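Local atomic coordinates of lovastatin nonaketide synthase, polyketide synthase component (Aspergillus terreus, PDB entry 7CPX), a protein that builds the polyketide precursor of lovastatin, dihydromonacolin L, from malonyl-CoA as an iterative multidomain synthase that works as a homodimer with LovC. Residues 1877-1891 against 1940-1952. The protein carries 2 engineered substitutions. Numbering follows the deposited sequence.
Engineered in segment 1877-1891: Gln-1884 (natural residue Gly), Ala-1885 (natural residue Gln).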
ATOM      1  N   CYS A1877      -7.614 -35.879  33.067  1.00119.71           N
ATOM      2  CA  CYS A1877      -7.393 -34.462  32.808  1.00119.71           C
ATOM      3  C   CYS A1877      -6.902 -34.273  31.376  1.00119.71           C
ATOM      4  O   CYS A1877      -5.901 -34.885  30.988  1.00119.71           O
ATOM      5  CB  CYS A1877      -6.378 -33.886  33.787  1.00119.71           C
ATOM      6  SG  CYS A1877      -6.023 -32.138  33.518  1.00119.71           S
ATOM      7  N   PRO A1878      -7.570 -33.449  30.563  1.00117.66           N
ATOM      8  CA  PRO A1878      -7.146 -33.320  29.158  1.00117.66           C
ATOM      9  C   PRO A1878      -5.704 -32.880  28.997  1.00117.66           C
ATOM     10  O   PRO A1878      -5.020 -33.350  28.079  1.00117.66           O
ATOM     11  CB  PRO A1878      -8.110 -32.270  28.588  1.00117.66           C
ATOM     12  CG  PRO A1878      -9.219 -32.150  29.566  1.00117.66           C
ATOM     13  CD  PRO A1878      -8.677 -32.537  30.895  1.00117.66           C
ATOM     14  N   HIS A1879      -5.223 -31.993  29.859  1.00117.84           N
ATOM     15  CA  HIS A1879      -3.896 -31.409  29.736  1.00117.84           C
ATOM     16  C   HIS A1879      -2.916 -32.123  30.656  1.00117.84           C
ATOM     17  O   HIS A1879      -3.246 -32.455  31.798  1.00117.84           O
ATOM     18  CB  HIS A1879      -3.936 -29.920  30.074  1.00117.84           C
ATOM     19  CG  HIS A1879      -5.185 -29.235  29.615  1.00117.84           C
ATOM     20  ND1 HIS A1879      -5.384 -28.850  28.308  1.00117.84           N
ATOM     21  CD2 HIS A1879      -6.301 -28.873  30.289  1.00117.84           C
ATOM     22  CE1 HIS A1879      -6.569 -28.277  28.195  1.00117.84           C
ATOM     23  NE2 HIS A1879      -7.145 -28.279  29.383  1.00117.84           N
ATOM     24  N   ALA A1880      -1.709 -32.358  30.150  1.00118.80           N
ATOM     25  CA  ALA A1880      -0.659 -32.972  30.949  1.00118.80           C
ATOM     26  C   ALA A1880      -0.048 -31.936  31.881  1.00118.80           C
ATOM     27  O   ALA A1880       0.229 -30.805  31.469  1.00118.80           O
ATOM     28  CB  ALA A1880       0.421 -33.574  30.053  1.00118.80           C
ATOM     29  N   LEU A1881       0.162 -32.324  33.133  1.00119.10           N
ATOM     30  CA  LEU A1881       0.704 -31.432  34.146  1.00119.10           C
ATOM     31  C   LEU A1881       2.151 -31.792  34.452  1.00119.10           C
ATOM     32  O   LEU A1881       2.486 -32.964  34.644  1.00119.10           O
ATOM     33  CB  LEU A1881      -0.125 -31.495  35.428  1.00119.10           C
ATOM     34  CG  LEU A1881      -1.430 -30.701  35.399  1.00119.10           C
ATOM     35  CD1 LEU A1881      -2.411 -31.299  34.407  1.00119.10           C
ATOM     36  CD2 LEU A1881      -2.035 -30.643  36.783  1.00119.10           C
ATOM     37  N   ARG A1882       3.003 -30.773  34.495  1.00120.45           N
ATOM     38  CA  ARG A1882       4.394 -30.978  34.866  1.00120.45           C
ATOM     39  C   ARG A1882       4.480 -31.456  36.309  1.00120.45           C
ATOM     40  O   ARG A1882       3.744 -30.985  37.181  1.00120.45           O
ATOM     41  CB  ARG A1882       5.184 -29.684  34.683  1.00120.45           C
ATOM     42  CG  ARG A1882       6.683 -29.830  34.859  1.00120.45           C
ATOM     43  CD  ARG A1882       7.373 -28.480  34.776  1.00120.45           C
ATOM     44  NE  ARG A1882       8.823 -28.593  34.886  1.00120.45           N
ATOM     45  CZ  ARG A1882       9.653 -27.559  34.932  1.00120.45           C
ATOM     46  NH1 ARG A1882       9.210 -26.313  34.885  1.00120.45           N
ATOM     47  NH2 ARG A1882      10.960 -27.781  35.027  1.00120.45           N
ATOM     48  N   VAL A1883       5.380 -32.402  36.558  1.00121.95           N
ATOM     49  CA  VAL A1883       5.497 -33.061  37.853  1.00121.95           C
ATOM     50  C   VAL A1883       6.953 -32.997  38.294  1.00121.95           C
ATOM     51  O   VAL A1883       7.797 -33.742  37.781  1.00121.95           O
ATOM     52  CB  VAL A1883       5.001 -34.512  37.798  1.00121.95           C
ATOM     53  CG1 VAL A1883       5.415 -35.262  39.048  1.00121.95           C
ATOM     54  CG2 VAL A1883       3.492 -34.539  37.628  1.00121.95           C
ATOM     55  N   GLN A1884       7.240 -32.108  39.245  1.00125.25           N
ATOM     56  CA  GLN A1884       8.557 -31.982  39.875  1.00125.25           C
ATOM     57  C   GLN A1884       9.686 -32.186  38.868  1.00125.25           C
ATOM     58  O   GLN A1884      10.645 -32.924  39.104  1.00125.25           O
ATOM     59  CB  GLN A1884       8.694 -32.950  41.049  1.00125.25           C
ATOM     60  CG  GLN A1884       8.491 -34.414  40.690  1.00125.25           C
ATOM     61  CD  GLN A1884       9.279 -35.346  41.589  1.00125.25           C
ATOM     62  OE1 GLN A1884       8.708 -36.152  42.324  1.00125.25           O
ATOM     63  NE2 GLN A1884      10.602 -35.243  41.531  1.00125.25           N
ATOM     64  N   ALA A1885       9.557 -31.524  37.718  1.00122.19           N
ATOM     65  CA  ALA A1885      10.600 -31.531  36.698  1.00122.19           C
ATOM     66  C   ALA A1885      10.835 -32.921  36.114  1.00122.19           C
ATOM     67  O   ALA A1885      11.749 -33.105  35.305  1.00122.19           O
ATOM     68  CB  ALA A1885      11.908 -30.982  37.275  1.00122.19           C
ATOM     69  N   LEU A1886      10.026 -33.907  36.511  1.00123.43           N
ATOM     70  CA  LEU A1886      10.159 -35.239  35.933  1.00123.43           C
ATOM     71  C   LEU A1886       9.617 -35.282  34.513  1.00123.43           C
ATOM     72  O   LEU A1886      10.072 -36.095  33.700  1.00123.43           O
ATOM     73  CB  LEU A1886       9.433 -36.268  36.799  1.00123.43           C
ATOM     74  CG  LEU A1886      10.060 -36.585  38.156  1.00123.43           C
ATOM     75  CD1 LEU A1886       9.122 -37.458  38.973  1.00123.43           C
ATOM     76  CD2 LEU A1886      11.410 -37.262  37.988  1.00123.43           C
ATOM     77  N   GLY A1887       8.660 -34.426  34.201  1.00119.09           N
ATOM     78  CA  GLY A1887       8.029 -34.408  32.902  1.00119.09           C
ATOM     79  C   GLY A1887       6.576 -34.004  33.044  1.00119.09           C
ATOM     80  O   GLY A1887       6.147 -33.560  34.103  1.00119.09           O
ATOM     81  N   PHE A1888       5.832 -34.178  31.957  1.00117.88           N
ATOM     82  CA  PHE A1888       4.416 -33.848  31.912  1.00117.88           C
ATOM     83  C   PHE A1888       3.605 -35.131  31.882  1.00117.88           C
ATOM     84  O   PHE A1888       3.840 -36.001  31.037  1.00117.88           O
ATOM     85  CB  PHE A1888       4.091 -32.985  30.693  1.00117.88           C
ATOM     86  CG  PHE A1888       4.626 -31.589  30.781  1.00117.88           C
ATOM     87  CD1 PHE A1888       5.953 -31.324  30.497  1.00117.88           C
ATOM     88  CD2 PHE A1888       3.803 -30.539  31.146  1.00117.88           C
ATOM     89  CE1 PHE A1888       6.449 -30.040  30.577  1.00117.88           C
ATOM     90  CE2 PHE A1888       4.290 -29.252  31.225  1.00117.88           C
ATOM     91  CZ  PHE A1888       5.618 -29.001  30.943  1.00117.88           C
ATOM     92  N   PHE A1889       2.655 -35.244  32.803  1.00117.12           N
ATOM     93  CA  PHE A1889       1.815 -36.425  32.929  1.00117.12           C
ATOM     94  C   PHE A1889       0.360 -35.999  33.019  1.00117.12           C
ATOM     95  O   PHE A1889       0.034 -35.007  33.678  1.00117.12           O
ATOM     96  CB  PHE A1889       2.193 -37.243  34.165  1.00117.12           C
ATOM     97  CG  PHE A1889       3.653 -37.578  34.248  1.00117.12           C
ATOM     98  CD1 PHE A1889       4.550 -36.686  34.807  1.00117.12           C
ATOM     99  CD2 PHE A1889       4.128 -38.788  33.774  1.00117.12           C
ATOM    100  CE1 PHE A1889       5.894 -36.990  34.887  1.00117.12           C
ATOM    101  CE2 PHE A1889       5.470 -39.099  33.852  1.00117.12           C
ATOM    102  CZ  PHE A1889       6.355 -38.199  34.409  1.00117.12           C
ATOM    103  N   TYR A1890      -0.511 -36.754  32.359  1.00117.31           N
ATOM    104  CA  TYR A1890      -1.943 -36.506  32.414  1.00117.31           C
ATOM    105  C   TYR A1890      -2.520 -37.175  33.653  1.00117.31           C
ATOM    106  O   TYR A1890      -2.320 -38.372  33.865  1.00117.31           O
ATOM    107  CB  TYR A1890      -2.636 -37.045  31.165  1.00117.31           C
ATOM    108  CG  TYR A1890      -2.177 -36.424  29.869  1.00117.31           C
ATOM    109  CD1 TYR A1890      -2.766 -35.266  29.385  1.00117.31           C
ATOM    110  CD2 TYR A1890      -1.174 -37.011  29.112  1.00117.31           C
ATOM    111  CE1 TYR A1890      -2.360 -34.703  28.192  1.00117.31           C
ATOM    112  CE2 TYR A1890      -0.761 -36.456  27.919  1.00117.31           C
ATOM    113  CZ  TYR A1890      -1.357 -35.301  27.462  1.00117.31           C
ATOM    114  OH  TYR A1890      -0.944 -34.742  26.275  1.00117.31           O
ATOM    115  N   LEU A1891      -3.239 -36.410  34.463  1.00122.36           N
ATOM    116  CA  LEU A1891      -3.864 -36.975  35.650  1.00122.36           C
ATOM    117  C   LEU A1891      -5.066 -37.806  35.221  1.00122.36           C
ATOM    118  O   LEU A1891      -6.004 -37.280  34.612  1.00122.36           O
ATOM    119  CB  LEU A1891      -4.277 -35.868  36.616  1.00122.36           C
ATOM    120  CG  LEU A1891      -4.748 -36.285  38.015  1.00122.36           C
ATOM    121  CD1 LEU A1891      -6.147 -36.884  37.987  1.00122.36           C
ATOM    122  CD2 LEU A1891      -3.767 -37.263  38.641  1.00122.36           C
ATOM    123  N   VAL A1940      -6.981 -33.798  42.312  1.00127.00           N
ATOM    124  CA  VAL A1940      -5.619 -34.317  42.244  1.00127.00           C
ATOM    125  C   VAL A1940      -4.835 -33.604  41.150  1.00127.00           C
ATOM    126  O   VAL A1940      -3.636 -33.354  41.295  1.00127.00           O
ATOM    127  CB  VAL A1940      -5.627 -35.843  42.041  1.00127.00           C
ATOM    128  CG1 VAL A1940      -4.205 -36.367  41.965  1.00127.00           C
ATOM    129  CG2 VAL A1940      -6.364 -36.524  43.181  1.00127.00           C
ATOM    130  N   THR A1941      -5.494 -33.261  40.042  1.00125.07           N
ATOM    131  CA  THR A1941      -4.844 -32.473  39.001  1.00125.07           C
ATOM    132  C   THR A1941      -4.445 -31.103  39.532  1.00125.07           C
ATOM    133  O   THR A1941      -3.318 -30.632  39.316  1.00125.07           O
ATOM    134  CB  THR A1941      -5.793 -32.326  37.810  1.00125.07           C
ATOM    135  OG1 THR A1941      -6.134 -33.621  37.301  1.00125.07           O
ATOM    136  CG2 THR A1941      -5.168 -31.492  36.702  1.00125.07           C
ATOM    137  N   VAL A1942      -5.374 -30.445  40.224  1.00126.01           N
ATOM    138  CA  VAL A1942      -5.096 -29.131  40.785  1.00126.01           C
ATOM    139  C   VAL A1942      -3.899 -29.203  41.718  1.00126.01           C
ATOM    140  O   VAL A1942      -3.018 -28.336  41.695  1.00126.01           O
ATOM    141  CB  VAL A1942      -6.344 -28.594  41.507  1.00126.01           C
ATOM    142  CG1 VAL A1942      -5.957 -27.492  42.463  1.00126.01           C
ATOM    143  CG2 VAL A1942      -7.365 -28.098  40.497  1.00126.01           C
ATOM    144  N   LEU A1943      -3.846 -30.241  42.551  1.00126.87           N
ATOM    145  CA  LEU A1943      -2.752 -30.345  43.505  1.00126.87           C
ATOM    146  C   LEU A1943      -1.449 -30.754  42.840  1.00126.87           C
ATOM    147  O   LEU A1943      -0.381 -30.363  43.311  1.00126.87           O
ATOM    148  CB  LEU A1943      -3.099 -31.329  44.619  1.00126.87           C
ATOM    149  CG  LEU A1943      -3.897 -30.762  45.793  1.00126.87           C
ATOM    150  CD1 LEU A1943      -3.192 -29.563  46.413  1.00126.87           C
ATOM    151  CD2 LEU A1943      -5.303 -30.390  45.369  1.00126.87           C
ATOM    152  N   ALA A1944      -1.503 -31.519  41.752  1.00122.74           N
ATOM    153  CA  ALA A1944      -0.289 -31.777  40.989  1.00122.74           C
ATOM    154  C   ALA A1944       0.288 -30.471  40.469  1.00122.74           C
ATOM    155  O   ALA A1944       1.489 -30.206  40.606  1.00122.74           O
ATOM    156  CB  ALA A1944      -0.584 -32.738  39.839  1.00122.74           C
ATOM    157  N   ALA A1945      -0.569 -29.622  39.897  1.00121.30           N
ATOM    158  CA  ALA A1945      -0.100 -28.328  39.409  1.00121.30           C
ATOM    159  C   ALA A1945       0.447 -27.477  40.548  1.00121.30           C
ATOM    160  O   ALA A1945       1.507 -26.850  40.416  1.00121.30           O
ATOM    161  CB  ALA A1945      -1.233 -27.595  38.692  1.00121.30           C
ATOM    162  N   ALA A1946      -0.262 -27.443  41.678  1.00122.96           N
ATOM    163  CA  ALA A1946       0.167 -26.615  42.799  1.00122.96           C
ATOM    164  C   ALA A1946       1.495 -27.096  43.370  1.00122.96           C
ATOM    165  O   ALA A1946       2.378 -26.285  43.671  1.00122.96           O
ATOM    166  CB  ALA A1946      -0.909 -26.609  43.884  1.00122.96           C
ATOM    167  N   VAL A1947       1.655 -28.410  43.529  1.00124.12           N
ATOM    168  CA  VAL A1947       2.897 -28.950  44.064  1.00124.12           C
ATOM    169  C   VAL A1947       4.037 -28.709  43.089  1.00124.12           C
ATOM    170  O   VAL A1947       5.170 -28.438  43.498  1.00124.12           O
ATOM    171  CB  VAL A1947       2.734 -30.445  44.390  1.00124.12           C
ATOM    172  CG1 VAL A1947       4.073 -31.051  44.774  1.00124.12           C
ATOM    173  CG2 VAL A1947       1.727 -30.631  45.512  1.00124.12           C
ATOM    174  N   LEU A1948       3.764 -28.799  41.786  1.00123.50           N
ATOM    175  CA  LEU A1948       4.780 -28.449  40.802  1.00123.50           C
ATOM    176  C   LEU A1948       5.221 -27.004  40.982  1.00123.50           C
ATOM    177  O   LEU A1948       6.421 -26.702  41.001  1.00123.50           O
ATOM    178  CB  LEU A1948       4.230 -28.679  39.393  1.00123.50           C
ATOM    179  CG  LEU A1948       5.126 -28.432  38.172  1.00123.50           C
ATOM    180  CD1 LEU A1948       5.479 -26.958  37.985  1.00123.50           C
ATOM    181  CD2 LEU A1948       6.390 -29.277  38.234  1.00123.50           C
ATOM    182  N   ALA A1949       4.255 -26.093  41.117  1.00121.54           N
ATOM    183  CA  ALA A1949       4.592 -24.683  41.279  1.00121.54           C
ATOM    184  C   ALA A1949       5.417 -24.461  42.539  1.00121.54           C
ATOM    185  O   ALA A1949       6.397 -23.707  42.526  1.00121.54           O
ATOM    186  CB  ALA A1949       3.318 -23.842  41.317  1.00121.54           C
ATOM    187  N   GLU A1950       5.035 -25.112  43.638  1.00123.43           N
ATOM    188  CA  GLU A1950       5.755 -24.930  44.895  1.00123.43           C
ATOM    189  C   GLU A1950       7.146 -25.549  44.848  1.00123.43           C
ATOM    190  O   GLU A1950       8.074 -25.028  45.476  1.00123.43           O
ATOM    191  CB  GLU A1950       4.956 -25.534  46.051  1.00123.43           C
ATOM    192  CG  GLU A1950       3.577 -24.927  46.243  1.00123.43           C
ATOM    193  CD  GLU A1950       3.629 -23.460  46.603  1.00123.43           C
ATOM    194  OE1 GLU A1950       4.627 -23.031  47.216  1.00123.43           O
ATOM    195  OE2 GLU A1950       2.670 -22.733  46.269  1.00123.43           O
ATOM    196  N   THR A1951       7.313 -26.651  44.115  1.00125.16           N
ATOM    197  CA  THR A1951       8.561 -27.402  44.164  1.00125.16           C
ATOM    198  C   THR A1951       9.593 -26.840  43.193  1.00125.16           C
ATOM    199  O   THR A1951      10.749 -26.619  43.569  1.00125.16           O
ATOM    200  CB  THR A1951       8.293 -28.877  43.857  1.00125.16           C
ATOM    201  OG1 THR A1951       7.298 -29.381  44.757  1.00125.16           O
ATOM    202  CG2 THR A1951       9.567 -29.700  44.001  1.00125.16           C
ATOM    203  N   VAL A1952       9.198 -26.605  41.939  1.00124.41           N
ATOM    204  CA  VAL A1952      10.164 -26.132  40.950  1.00124.41           C
ATOM    205  C   VAL A1952      10.761 -24.802  41.381  1.00124.41           C
ATOM    206  O   VAL A1952      11.895 -24.472  41.014  1.00124.41           O
ATOM    207  CB  VAL A1952       9.507 -26.024  39.560  1.00124.41           C
ATOM    208  CG1 VAL A1952       8.936 -27.368  39.131  1.00124.41           C
ATOM    209  CG2 VAL A1952       8.436 -24.942  39.558  1.00124.41           C
TER
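Thr-1941 sits among three side chains of segment 1877-1891 and divides its two branches between them. Its methyl CG2 faces Leu-1881 and lies 3.4 Å from Cys-1877 SG, whereas its hydroxyl side is met by CB, CG and CD1 of Leu-1891. CG2 stands anti to the backbone N of Thr-1941 (chi1 -59° for OG1), which turns the methyl to the strand. Leu-1881 CD2 also packs on the next helical turn, 3.7 Å from Ala-1945 CB and 4.0 Å from Ala-1944 CB. Leu-1891 also packs CD2 against Val-1940 CG1 at 3.5 Å, the side chains crossing at about a right angle.

Near the hairpin turn, Leu-1948 takes over. Its CD2 touches the aliphatic stem of Arg-1882, 3.4 Å from CG. The extended arginine chain (chi1 -172°) carries the guanidinium onward until Val-1952 CG1 lies 4.2 Å above its plane, over one face. Leu-1948 CD2 also meets the backbone N atoms of the engineered Gln-1884 and Ala-1885, while the glutamine's amide end leads away from the helix.

Further out, Phe-2065 touches both Leu-1881 and Ala-1945, while Gly-2055 of the second subunit packs on Arg-1882. Reciprocal backbone N-H···O bonds between Leu-1881 and Phe-1889 define the antiparallel hairpin; the helix axis passes 7.6 Å from strand 1880-1883 at 36°. Helix 1935-1953 thereby joins this curled mixed sheet to the parallel sheet containing 1964-1968, consistent with an enoylreductase-like fold. Thr-1941 OG1 is hydrogen-bonded to Ser-1937 O of its own helix, so cohesion with the hairpin rests mainly on apolar packing of methyl groups and the arginine stem.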